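Local coordinates for protein aminoglycoside phosphotransferase (Mycobacterium smegmatis, PDB 6EF6) that phosphorylates (S)-1-amino-2-propanol as the kinase of the aminoacetone utilization microcompartment of this mycobacterium, at residues L58-G62 against E63-I67; H79-E82 against S83-D86. All coordinates share one frame; numbering follows the deposited sequence.

Contact 1 of 2, residues L58-G62 against E63-I67; sequences LVEDG and EHQSI. With BEZ (benzoic acid), chain B.
Val59 N donates the shortest bond of the strand pair, to Ser66 O, 2.7 Å long and almost straight at 174°. Two lesser contacts meet the same oxygen: the CA-H of Leu58 makes a weaker approach to it, and, with CG anti to the backbone N (chi1 172°), the leucine reaches toward the partner strand, CD1 3.5 Å from Ser66 O. Ser66 N returns a bond to Val59 O, and that acceptor also takes a short CA-H...O contact from Gln65 CA at 3.2 Å.

Side chains alternate between the two faces. On the face of Leu58, Glu60 and Gln65, the extended chains of Glu60 and Gln65 run alongside each other and point the same way. Their carboxylate and amide planes are turned by 36°, and Gln65 NE2 gives Glu60 OE1 a weak bond of 3.4 Å; the stronger partner of NE2 is Glu136. The other face carries Val59, Asp61, His64 and Ser66. Here Asp61 CB sits at the edge of the His64 ring, while His64 NE2 and Ser66 OG share a hydrogen bond of 3.2 Å; Ser66 OG is held a second time by His128 of the next strand, and Asp61 OD2 by Ser41 N.

At the tip, Gly62 has the positive phi suited to the first corner of the turn. Away from the turn, Ile67, paired with Leu58, puts CD1 3.5 Å from C4 of the bound benzoic acid. The whole is an antiparallel beta hairpin with a two-residue type II' turn, within the five-stranded sheet of a protein-kinase-like N-terminal lobe.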
loop_
_atom_site.group_PDB
_atom_site.type_symbol
_atom_site.label_atom_id
_atom_site.label_comp_id
_atom_site.label_asym_id
_atom_site.label_seq_id
_atom_site.Cartn_x
_atom_site.Cartn_y
_atom_site.Cartn_z
ATOM N N LEU A 58 -7.946 -4.668 17.146
ATOM C CA LEU A 58 -7.529 -5.858 17.875
ATOM C C LEU A 58 -8.710 -6.339 18.694
ATOM O O LEU A 58 -9.235 -5.589 19.524
ATOM C CB LEU A 58 -6.356 -5.523 18.788
ATOM C CG LEU A 58 -5.952 -6.652 19.750
ATOM C CD1 LEU A 58 -5.531 -7.887 18.938
ATOM C CD2 LEU A 58 -4.826 -6.204 20.672
ATOM N N VAL A 59 -9.127 -7.582 18.467
ATOM C CA VAL A 59 -10.253 -8.189 19.176
ATOM C C VAL A 59 -9.693 -9.088 20.267
ATOM O O VAL A 59 -8.909 -10.002 19.978
ATOM C CB VAL A 59 -11.108 -9.034 18.212
ATOM C CG1 VAL A 59 -12.288 -9.681 18.957
ATOM C CG2 VAL A 59 -11.603 -8.220 17.041
ATOM N N GLU A 60 -10.122 -8.882 21.510
ATOM C CA GLU A 60 -9.604 -9.659 22.633
ATOM C C GLU A 60 -10.761 -10.254 23.418
ATOM O O GLU A 60 -11.634 -9.523 23.889
ATOM C CB GLU A 60 -8.716 -8.808 23.540
ATOM C CG GLU A 60 -7.518 -8.250 22.786
ATOM C CD GLU A 60 -6.592 -7.412 23.647
ATOM O OE1 GLU A 60 -5.541 -7.946 24.065
ATOM O OE2 GLU A 60 -6.906 -6.226 23.900
ATOM N N ASP A 61 -10.760 -11.577 23.545
ATOM C CA ASP A 61 -11.837 -12.322 24.195
ATOM C C ASP A 61 -11.131 -13.308 25.119
ATOM O O ASP A 61 -10.770 -14.410 24.702
ATOM C CB ASP A 61 -12.670 -13.011 23.117
ATOM C CG ASP A 61 -13.755 -13.913 23.684
ATOM O OD1 ASP A 61 -13.985 -13.877 24.908
ATOM O OD2 ASP A 61 -14.364 -14.667 22.888
ATOM N N GLY A 62 -10.915 -12.901 26.367
ATOM C CA GLY A 62 -10.078 -13.675 27.261
ATOM C C GLY A 62 -8.700 -13.871 26.662
ATOM O O GLY A 62 -7.977 -12.898 26.435
ATOM N N GLU A 63 -8.340 -15.122 26.361
ATOM C CA GLU A 63 -7.042 -15.411 25.758
ATOM C C GLU A 63 -7.027 -15.142 24.262
ATOM O O GLU A 63 -5.965 -14.855 23.699
ATOM C CB GLU A 63 -6.672 -16.879 25.987
ATOM C CG GLU A 63 -6.364 -17.235 27.445
ATOM C CD GLU A 63 -6.003 -18.714 27.639
ATOM O OE1 GLU A 63 -6.156 -19.504 26.685
ATOM O OE2 GLU A 63 -5.557 -19.087 28.743
ATOM N N HIS A 64 -8.175 -15.243 23.598
ATOM C CA HIS A 64 -8.214 -15.162 22.145
ATOM C C HIS A 64 -7.904 -13.745 21.670
ATOM O O HIS A 64 -8.431 -12.771 22.213
ATOM C CB HIS A 64 -9.600 -15.580 21.662
ATOM C CG HIS A 64 -9.800 -15.429 20.190
ATOM N ND1 HIS A 64 -9.206 -16.264 19.268
ATOM C CD2 HIS A 64 -10.520 -14.530 19.478
ATOM C CE1 HIS A 64 -9.556 -15.888 18.051
ATOM N NE2 HIS A 64 -10.356 -14.842 18.150
ATOM N N GLN A 65 -7.027 -13.632 20.674
ATOM C CA GLN A 65 -6.777 -12.387 19.960
ATOM C C GLN A 65 -7.035 -12.603 18.480
ATOM O O GLN A 65 -6.738 -13.675 17.950
ATOM C CB GLN A 65 -5.327 -11.934 20.116
ATOM C CG GLN A 65 -4.981 -11.420 21.499
ATOM C CD GLN A 65 -3.548 -10.923 21.575
ATOM O OE1 GLN A 65 -2.632 -11.584 21.098
ATOM N NE2 GLN A 65 -3.351 -9.760 22.168
ATOM N N SER A 66 -7.606 -11.592 17.826
ATOM C CA SER A 66 -7.762 -11.590 16.374
ATOM C C SER A 66 -7.912 -10.150 15.899
ATOM O O SER A 66 -7.865 -9.215 16.695
ATOM C CB SER A 66 -8.909 -12.511 15.927
ATOM O OG SER A 66 -10.146 -12.149 16.529
ATOM N N ILE A 67 -8.015 -9.975 14.584
ATOM C CA ILE A 67 -8.012 -8.654 13.968
ATOM C C ILE A 67 -9.241 -8.474 13.088
ATOM O O ILE A 67 -9.516 -9.299 12.203
ATOM C CB ILE A 67 -6.720 -8.408 13.172
ATOM C CG1 ILE A 67 -5.549 -8.347 14.164
ATOM C CG2 ILE A 67 -6.843 -7.126 12.389
ATOM C CD1 ILE A 67 -4.201 -8.417 13.512
HETATM C C BEZ B . -5.392 -5.290 6.959
HETATM O O1 BEZ B . -5.523 -5.840 5.866
HETATM O O2 BEZ B . -5.766 -4.090 7.100
HETATM C C1 BEZ B . -4.787 -6.068 8.077
HETATM C C2 BEZ B . -4.246 -5.418 9.171
HETATM C C3 BEZ B . -3.690 -6.163 10.204
HETATM C C4 BEZ B . -3.666 -7.549 10.127
HETATM C C5 BEZ B . -4.215 -8.198 9.025
HETATM C C6 BEZ B . -4.762 -7.453 8.002
#

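Contact 2 of 2, residues H79-E82 against S83-D86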
loop_
_atom_site.group_PDB
_atom_site.type_symbol
_atom_site.label_atom_id
_atom_site.label_comp_id
_atom_site.label_asym_id
_atom_site.label_seq_id
_atom_site.Cartn_x
_atom_site.Cartn_y
_atom_site.Cartn_z
ATOM N N HIS A 79 -16.909 -8.241 -4.348
ATOM C CA HIS A 79 -16.165 -9.169 -5.193
ATOM C C HIS A 79 -14.705 -8.771 -5.315
ATOM O O HIS A 79 -13.833 -9.637 -5.436
ATOM C CB HIS A 79 -16.836 -9.287 -6.567
ATOM C CG HIS A 79 -16.531 -8.151 -7.498
ATOM N ND1 HIS A 79 -17.301 -7.007 -7.559
ATOM C CD2 HIS A 79 -15.545 -7.988 -8.412
ATOM C CE1 HIS A 79 -16.798 -6.189 -8.466
ATOM N NE2 HIS A 79 -15.732 -6.760 -8.997
ATOM N N GLU A 80 -14.414 -7.463 -5.268
ATOM C CA GLU A 80 -13.031 -6.995 -5.288
ATOM C C GLU A 80 -12.299 -7.420 -4.030
ATOM O O GLU A 80 -11.156 -7.860 -4.092
ATOM C CB GLU A 80 -13.004 -5.476 -5.374
ATOM C CG GLU A 80 -13.540 -4.842 -6.628
ATOM C CD GLU A 80 -13.580 -3.321 -6.468
ATOM O OE1 GLU A 80 -14.639 -2.803 -6.067
ATOM O OE2 GLU A 80 -12.533 -2.650 -6.676
ATOM N N ILE A 81 -12.954 -7.303 -2.872
ATOM C CA ILE A 81 -12.347 -7.753 -1.623
ATOM C C ILE A 81 -12.114 -9.256 -1.672
ATOM O O ILE A 81 -11.042 -9.743 -1.302
ATOM C CB ILE A 81 -13.206 -7.325 -0.413
ATOM C CG1 ILE A 81 -13.401 -5.788 -0.367
ATOM C CG2 ILE A 81 -12.564 -7.829 0.879
ATOM C CD1 ILE A 81 -14.391 -5.266 0.714
ATOM N N GLU A 82 -13.091 -10.003 -2.191
ATOM C CA GLU A 82 -12.911 -11.445 -2.352
ATOM C C GLU A 82 -11.690 -11.773 -3.206
ATOM O O GLU A 82 -10.975 -12.730 -2.910
ATOM C CB GLU A 82 -14.154 -12.080 -2.948
ATOM C CG GLU A 82 -15.337 -12.052 -1.989
ATOM C CD GLU A 82 -16.629 -12.469 -2.657
ATOM O OE1 GLU A 82 -16.639 -12.644 -3.894
ATOM O OE2 GLU A 82 -17.638 -12.612 -1.938
ATOM N N SER A 83 -11.418 -10.984 -4.254
ATOM C CA SER A 83 -10.231 -11.191 -5.071
ATOM C C SER A 83 -8.939 -10.970 -4.284
ATOM O O SER A 83 -7.963 -11.708 -4.469
ATOM C CB SER A 83 -10.305 -10.318 -6.322
ATOM O OG SER A 83 -11.318 -10.811 -7.198
ATOM N N GLU A 84 -8.885 -9.941 -3.421
ATOM C CA GLU A 84 -7.732 -9.769 -2.540
ATOM C C GLU A 84 -7.545 -11.031 -1.723
ATOM O O GLU A 84 -6.431 -11.540 -1.593
ATOM C CB GLU A 84 -7.970 -8.585 -1.592
ATOM C CG GLU A 84 -6.884 -8.445 -0.493
ATOM C CD GLU A 84 -7.358 -7.706 0.773
ATOM O OE1 GLU A 84 -8.505 -7.216 0.801
ATOM O OE2 GLU A 84 -6.556 -7.627 1.733
ATOM N N LEU A 85 -8.632 -11.511 -1.112
ATOM C CA LEU A 85 -8.559 -12.689 -0.247
ATOM C C LEU A 85 -8.132 -13.934 -1.025
ATOM O O LEU A 85 -7.433 -14.780 -0.476
ATOM C CB LEU A 85 -9.883 -12.902 0.516
ATOM C CG LEU A 85 -10.356 -11.685 1.362
ATOM C CD1 LEU A 85 -11.586 -12.062 2.152
ATOM C CD2 LEU A 85 -9.280 -11.102 2.263
ATOM N N ASP A 86 -8.504 -14.045 -2.298
ATOM C CA ASP A 86 -8.013 -15.159 -3.119
ATOM C C ASP A 86 -6.502 -15.082 -3.319
ATOM O O ASP A 86 -5.812 -16.110 -3.300
ATOM C CB ASP A 86 -8.704 -15.135 -4.478
ATOM C CG ASP A 86 -10.170 -15.615 -4.423
ATOM O OD1 ASP A 86 -10.541 -16.291 -3.430
ATOM O OD2 ASP A 86 -10.911 -15.278 -5.365
#
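Regular i to i+4 bonds carry the backbone from His79 to Asp86, with Leu85 N to Ile81 O the straightest at 165°, and each of the four donors of Ser83-Asp86 finds its carbonyl one turn earlier. This is a little over two turns of alpha-helix 78-94, which follows strand 64-70 as helix C does in the protein-kinase fold.

The side chains of the second turn lie over the carbonyls of the first. Leu85 CG rests 3.4 Å from Ile81 O, and it stands 4.5 Å from Ile81 CG2, a loose apolar pair that both residues complete against Val127 of strand 124-130. Ser83 OG lies 3.3 Å from His79 O, at best a weak bond whose proton has another possible acceptor; the hydroxyl is itself held by Gly171 N. On the outer surface Glu80 CG covers one face of the His79 ring, 3.7 Å above its plane and offset to the rim, and Glu80 O serves both Glu84 N and the side chain of Arg172.

Asp86 shows how a carboxylate can turn back along its own helix. With CG beside the backbone N (chi1 -74°), its carbon comes within 3.4 Å of Glu82 O, and the salt bridge of OD1 to Arg110 may offset the closeness of the carboxylate to the partly negative carbonyl oxygen.

Glu84 takes the other course. Its CG is anti to the backbone N (chi1 172°) and its chain is extended, carrying the carboxylate to a salt bridge with Arg69, a pair consistent with the strand-to-helix ion pair of protein kinases. On the way the side chain crosses that of Ile81, and Glu84 OE1 passes 4.1 Å from Ile81 CG2.

From the N terminus the chain meets contact 1 first, where Gly62 and Glu63 form a two-residue turn between strands 55-61 and 64-70. It then leaves strand 64-70, enters helix 78-94 and reaches contact 2, which closes no loop beyond a helical turn. The two lie in series, neither nested nor crossed, with centres about 24 Å apart and nearest atoms about 10 Å apart. What relates them is the far end of strand 64-70: Arg69, two residues after Ile67, bonds both the benzoic acid and Glu84. Strand 64-70 thus contributes Ile67 and Arg69 to the benzoic acid pocket, and Arg69 ties it to helix 78-94 through Glu84.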